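Local coordinates for protein ElaA (Escherichia coli, PDB 5Z6N) that probably transfers an acetyl group from acetyl coenzyme A to an amine, as a member of the GNAT N-acetyltransferase superfamily, at the interface of chains A and B. Numbering follows the deposited sequence. Chains: chain A/B, Protein ElaA.

Contact 1: the interface of chains A and B. Residues chain A 21, 39-41, 43-44; chain B 18, 22.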
ATOM      1  N   LEU A  21      -5.828   2.035   0.120  1.00 20.02           N
ATOM      2  CA  LEU A  21      -4.473   1.845  -0.397  1.00 20.53           C
ATOM      3  C   LEU A  21      -4.464   0.893  -1.592  1.00 21.30           C
ATOM      4  O   LEU A  21      -3.750   1.123  -2.575  1.00 23.27           O
ATOM      5  CB  LEU A  21      -3.556   1.304   0.701  1.00 26.38           C
ATOM      6  CG  LEU A  21      -2.873   2.209   1.732  1.00 26.95           C
ATOM      7  CD1 LEU A  21      -3.798   3.238   2.319  1.00 24.39           C
ATOM      8  CD2 LEU A  21      -2.283   1.356   2.841  1.00 32.16           C
ATOM      9  N   ILE A  39       1.932   5.412  -0.373  1.00 28.76           N
ATOM     10  CA  ILE A  39       1.745   5.359   1.069  1.00 28.64           C
ATOM     11  C   ILE A  39       2.820   6.307   1.590  1.00 34.76           C
ATOM     12  O   ILE A  39       3.973   5.909   1.798  1.00 36.93           O
ATOM     13  CB  ILE A  39       1.898   3.912   1.569  1.00 24.65           C
ATOM     14  CG1 ILE A  39       1.110   2.970   0.659  1.00 22.81           C
ATOM     15  CG2 ILE A  39       1.368   3.769   2.964  1.00 25.28           C
ATOM     16  CD1 ILE A  39       1.614   1.552   0.652  1.00 22.04           C
ATOM     17  N   ASP A  40       2.444   7.570   1.807  1.00 34.40           N
ATOM     18  CA  ASP A  40       3.390   8.674   1.913  1.00 31.93           C
ATOM     19  C   ASP A  40       3.387   9.273   3.316  1.00 31.56           C
ATOM     20  O   ASP A  40       4.066  10.278   3.546  1.00 34.19           O
ATOM     21  CB  ASP A  40       3.152   9.779   0.880  1.00 31.16           C
ATOM     22  CG  ASP A  40       1.845  10.525   1.106  1.00 30.60           C
ATOM     23  OD1 ASP A  40       0.967  10.001   1.826  1.00 33.59           O
ATOM     24  OD2 ASP A  40       1.691  11.634   0.554  1.00 27.45           O
ATOM     25  N   GLY A  41       2.645   8.692   4.254  1.00 31.60           N
ATOM     26  CA  GLY A  41       2.635   9.205   5.610  1.00 34.02           C
ATOM     27  C   GLY A  41       1.712  10.376   5.855  1.00 37.43           C
ATOM     28  O   GLY A  41       1.854  11.049   6.882  1.00 36.59           O
ATOM     29  N   ASP A  43      -1.792   9.950   5.611  1.00 42.81           N
ATOM     30  CA  ASP A  43      -3.142   9.416   5.726  1.00 39.54           C
ATOM     31  C   ASP A  43      -3.671   9.432   7.158  1.00 35.97           C
ATOM     32  O   ASP A  43      -4.870   9.643   7.368  1.00 24.90           O
ATOM     33  CB  ASP A  43      -3.178   7.989   5.171  1.00 35.66           C
ATOM     34  CG  ASP A  43      -2.735   7.918   3.725  1.00 38.34           C
ATOM     35  OD1 ASP A  43      -3.305   8.648   2.888  1.00 39.53           O
ATOM     36  OD2 ASP A  43      -1.806   7.142   3.426  1.00 43.07           O
ATOM     37  N   LEU A  44      -2.804   9.226   8.149  1.00 32.32           N
ATOM     38  CA  LEU A  44      -3.260   9.045   9.523  1.00 31.27           C
ATOM     39  C   LEU A  44      -2.652  10.083  10.453  1.00 33.32           C
ATOM     40  O   LEU A  44      -1.948   9.732  11.406  1.00 31.57           O
ATOM     41  CB  LEU A  44      -2.911   7.647  10.035  1.00 30.39           C
ATOM     42  CG  LEU A  44      -3.258   6.405   9.223  1.00 32.92           C
ATOM     43  CD1 LEU A  44      -2.310   6.232   8.068  1.00 34.74           C
ATOM     44  CD2 LEU A  44      -3.158   5.218  10.133  1.00 35.12           C
TER
ATOM     45  N   TYR B  18      -0.485  -0.115   8.167  1.00 30.54           N
ATOM     46  CA  TYR B  18       0.065   0.999   7.404  1.00 31.11           C
ATOM     47  C   TYR B  18       1.578   0.904   7.286  1.00 32.07           C
ATOM     48  O   TYR B  18       2.148   1.205   6.231  1.00 31.08           O
ATOM     49  CB  TYR B  18      -0.324   2.327   8.048  1.00 24.69           C
ATOM     50  CG  TYR B  18      -0.126   3.498   7.119  1.00 34.07           C
ATOM     51  CD1 TYR B  18      -1.056   3.776   6.130  1.00 40.13           C
ATOM     52  CD2 TYR B  18       1.000   4.308   7.211  1.00 38.45           C
ATOM     53  CE1 TYR B  18      -0.889   4.841   5.271  1.00 43.65           C
ATOM     54  CE2 TYR B  18       1.181   5.378   6.350  1.00 43.74           C
ATOM     55  CZ  TYR B  18       0.229   5.642   5.385  1.00 45.29           C
ATOM     56  OH  TYR B  18       0.395   6.700   4.518  1.00 43.02           O
ATOM     57  N   GLN B  22       3.577   0.354   3.603  1.00 16.34           N
ATOM     58  CA  GLN B  22       4.409   1.503   3.263  1.00 16.28           C
ATOM     59  C   GLN B  22       5.860   1.094   3.069  1.00 18.03           C
ATOM     60  O   GLN B  22       6.551   1.613   2.184  1.00 22.60           O
ATOM     61  CB  GLN B  22       4.289   2.565   4.355  1.00 19.15           C
ATOM     62  CG  GLN B  22       5.461   3.514   4.468  1.00 18.98           C
ATOM     63  CD  GLN B  22       5.323   4.463   5.653  1.00 24.14           C
ATOM     64  OE1 GLN B  22       4.759   5.544   5.525  1.00 31.52           O
ATOM     65  NE2 GLN B  22       5.833   4.060   6.807  1.00 19.52           N
TER
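The loop of chain A that carries residues 39 to 44 wraps around a tyrosine from helix 14-31 of chain B, while A:Leu21 of the chain A helix lies more loosely beside it. B:Tyr18 reaches across with CG anti to its backbone nitrogen (chi1 -164°), which points the ring away from its own helix and into the loop. Two methyl groups clamp the ring from opposite faces. A:Leu44 CD1 sits over the centre of one face, 3.4 Å from the ring centroid; A:Ile39 CG2 presses on the other, displaced toward the rim at the phenol end and 3.3 Å from B:Tyr18 CZ. Both aliphatic chains run antiparallel to the tyrosine. At the far end the phenol OH both donates and accepts a hydrogen bond. B:Tyr18 OH donates to the carboxylate oxygen A:Asp43 OD2 at 2.5 Å. The hydroxyl meets this oxygen on its anti side, 32° out of the carboxylate plane, and the carboxylate is turned nearly across the ring. The same hydroxyl accepts the backbone N-H of A:Gly41, with 3.0 Å between A:Gly41 N and B:Tyr18 OH. These bonds, with the two methyls, should restrict both rotation and tilt of the ring. Further along the helix, B:Gln22 lays its CB against A:Ile39 CG2 at 3.5 Å, extending the apolar surface past the tyrosine. The site ties a helix of one chain to a loop of the other and, if the deposited pair is the biological dimer, probably helps to hold it together.

Contact 2: the interface of chains A and B. Residues chain A 14, 17-18, 21; chain B 17, 21, 39, 44.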
ATOM      1  N   VAL A  14      -9.328  -1.520   9.930  1.00 29.21           N
ATOM      2  CA  VAL A  14      -8.234  -2.191   9.239  1.00 27.57           C
ATOM      3  C   VAL A  14      -8.626  -2.503   7.797  1.00 28.03           C
ATOM      4  O   VAL A  14      -7.810  -2.384   6.872  1.00 26.11           O
ATOM      5  CB  VAL A  14      -7.824  -3.454  10.015  1.00 22.73           C
ATOM      6  CG1 VAL A  14      -7.095  -4.411   9.114  1.00 23.99           C
ATOM      7  CG2 VAL A  14      -6.946  -3.077  11.201  1.00 21.63           C
ATOM      8  N   LEU A  17      -8.741   0.692   5.638  1.00 21.30           N
ATOM      9  CA  LEU A  17      -7.395   1.183   5.350  1.00 19.94           C
ATOM     10  C   LEU A  17      -6.756   0.396   4.208  1.00 19.44           C
ATOM     11  O   LEU A  17      -6.171   0.977   3.284  1.00 18.26           O
ATOM     12  CB  LEU A  17      -6.542   1.107   6.621  1.00 21.76           C
ATOM     13  CG  LEU A  17      -5.181   1.815   6.721  1.00 28.41           C
ATOM     14  CD1 LEU A  17      -4.070   0.997   6.083  1.00 29.22           C
ATOM     15  CD2 LEU A  17      -5.227   3.213   6.116  1.00 31.81           C
ATOM     16  N   TYR A  18      -6.868  -0.933   4.256  1.00 20.24           N
ATOM     17  CA  TYR A  18      -6.335  -1.785   3.197  1.00 22.83           C
ATOM     18  C   TYR A  18      -6.978  -1.460   1.854  1.00 31.00           C
ATOM     19  O   TYR A  18      -6.299  -1.412   0.820  1.00 31.31           O
ATOM     20  CB  TYR A  18      -6.567  -3.254   3.567  1.00 22.30           C
ATOM     21  CG  TYR A  18      -5.809  -4.267   2.738  1.00 22.50           C
ATOM     22  CD1 TYR A  18      -4.537  -4.681   3.114  1.00 22.62           C
ATOM     23  CD2 TYR A  18      -6.368  -4.819   1.590  1.00 22.96           C
ATOM     24  CE1 TYR A  18      -3.840  -5.613   2.375  1.00 23.28           C
ATOM     25  CE2 TYR A  18      -5.673  -5.753   0.837  1.00 25.64           C
ATOM     26  CZ  TYR A  18      -4.411  -6.148   1.239  1.00 29.14           C
ATOM     27  OH  TYR A  18      -3.704  -7.070   0.500  1.00 27.48           O
ATOM     28  N   LEU A  21      -5.828   2.035   0.120  1.00 20.02           N
ATOM     29  CA  LEU A  21      -4.473   1.845  -0.397  1.00 20.53           C
ATOM     30  C   LEU A  21      -4.464   0.893  -1.592  1.00 21.30           C
ATOM     31  O   LEU A  21      -3.750   1.123  -2.575  1.00 23.27           O
ATOM     32  CB  LEU A  21      -3.556   1.304   0.701  1.00 26.38           C
ATOM     33  CG  LEU A  21      -2.873   2.209   1.732  1.00 26.95           C
ATOM     34  CD1 LEU A  21      -3.798   3.238   2.319  1.00 24.39           C
ATOM     35  CD2 LEU A  21      -2.283   1.356   2.841  1.00 32.16           C
TER
ATOM     36  N   LEU B  17      -0.679  -2.216  10.045  1.00 21.58           N
ATOM     37  CA  LEU B  17      -0.894  -2.475   8.625  1.00 22.99           C
ATOM     38  C   LEU B  17      -0.280  -1.374   7.771  1.00 26.62           C
ATOM     39  O   LEU B  17       0.372  -1.649   6.757  1.00 26.65           O
ATOM     40  CB  LEU B  17      -2.387  -2.604   8.329  1.00 25.67           C
ATOM     41  CG  LEU B  17      -2.690  -2.725   6.835  1.00 22.27           C
ATOM     42  CD1 LEU B  17      -2.016  -3.964   6.265  1.00 20.00           C
ATOM     43  CD2 LEU B  17      -4.187  -2.738   6.567  1.00 26.69           C
ATOM     44  N   LEU B  21       2.791  -2.108   4.618  1.00 24.16           N
ATOM     45  CA  LEU B  21       2.556  -1.829   3.205  1.00 26.22           C
ATOM     46  C   LEU B  21       3.398  -0.647   2.736  1.00 23.75           C
ATOM     47  O   LEU B  21       3.887  -0.635   1.600  1.00 26.61           O
ATOM     48  CB  LEU B  21       1.073  -1.564   2.956  1.00 30.08           C
ATOM     49  CG  LEU B  21       0.095  -2.672   3.354  1.00 27.92           C
ATOM     50  CD1 LEU B  21      -1.331  -2.160   3.273  1.00 33.69           C
ATOM     51  CD2 LEU B  21       0.284  -3.884   2.467  1.00 23.33           C
ATOM     52  N   ILE B  39      -0.381  -4.677  -3.062  1.00 26.39           N
ATOM     53  CA  ILE B  39      -1.472  -4.907  -2.119  1.00 23.14           C
ATOM     54  C   ILE B  39      -2.485  -5.783  -2.852  1.00 28.26           C
ATOM     55  O   ILE B  39      -3.362  -5.301  -3.570  1.00 26.19           O
ATOM     56  CB  ILE B  39      -2.067  -3.590  -1.626  1.00 21.30           C
ATOM     57  CG1 ILE B  39      -0.998  -2.793  -0.873  1.00 19.06           C
ATOM     58  CG2 ILE B  39      -3.258  -3.827  -0.737  1.00 18.72           C
ATOM     59  CD1 ILE B  39      -1.192  -1.294  -0.925  1.00 14.07           C
ATOM     60  N   LEU B  44      -5.060 -10.188   4.521  1.00 36.60           N
ATOM     61  CA  LEU B  44      -6.057 -10.339   5.573  1.00 37.97           C
ATOM     62  C   LEU B  44      -7.007 -11.436   5.121  1.00 33.07           C
ATOM     63  O   LEU B  44      -8.143 -11.150   4.724  1.00 27.10           O
ATOM     64  CB  LEU B  44      -6.814  -9.032   5.789  1.00 42.20           C
ATOM     65  CG  LEU B  44      -5.957  -7.827   6.147  1.00 40.44           C
ATOM     66  CD1 LEU B  44      -6.099  -6.791   5.065  1.00 43.73           C
ATOM     67  CD2 LEU B  44      -6.371  -7.277   7.491  1.00 37.43           C
TER
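Helix 14-31 of chain A packs against the same helix of chain B and against the chain B loop that carries B:Ile39 and B:Leu44. Between the helices, leucines meet leucines. A:Leu21 CD2 touches B:Leu21 CD1 at 3.7 Å, the two side chains meeting at a slant. One turn earlier the side chains of A:Leu17 and B:Leu17 lie alongside one another, pointing opposite ways, and CD1 of A:Leu17 lies 3.8 Å from CD2 of B:Leu17. Equivalent residues therefore face one another, as expected close to a two-fold axis. In both copies of Leu21, the methyl that reaches the partner extends roughly anti to CA: CD2 in A:Leu21 (chi2 45°) and CD1 in B:Leu21 (chi2 170°). The copies differ mainly in where the other methyl stands, a difference that 2.60 Å data may not fix firmly.

Beside this leucine row, the side chain of A:Tyr18 projects from its helix into the chain B loop. B:Ile39 CG2 lies over one face of the ring, shifted to the phenol end, 3.3 Å from A:Tyr18 CZ. On the opposite face B:Leu44 CD1 is shifted toward the root of the ring, 3.3 Å from A:Tyr18 CD1. The two methyls thus press at staggered points along the ring. A third methyl, CD2 of B:Leu17, comes in at the ring's edge, in its plane, and reaches back to A:Tyr18 CB at 3.9 Å, linking the tyrosine to the leucine row.

B:Leu44 divides its work between its branches: while CD1 covers the tyrosine, CD2 turns to the start of the chain A helix and meets A:Val14 CG1 at 3.4 Å.

The C-alpha centres of contact 1 and contact 2 lie about 9 Å apart, and A:Leu21 belongs to both. In each, a tyrosine of helix 14-31 is received by the loop of the other chain, so the two are largely twins with the chains exchanged; contact 2 also takes in the leucines where the paired helices face each other. The two loop grips therefore flank a central apolar seam, each chain both giving and receiving a tyrosine. Such reciprocal exchange would fit a two-fold dimer, although the structure alone does not show that this pair forms in solution.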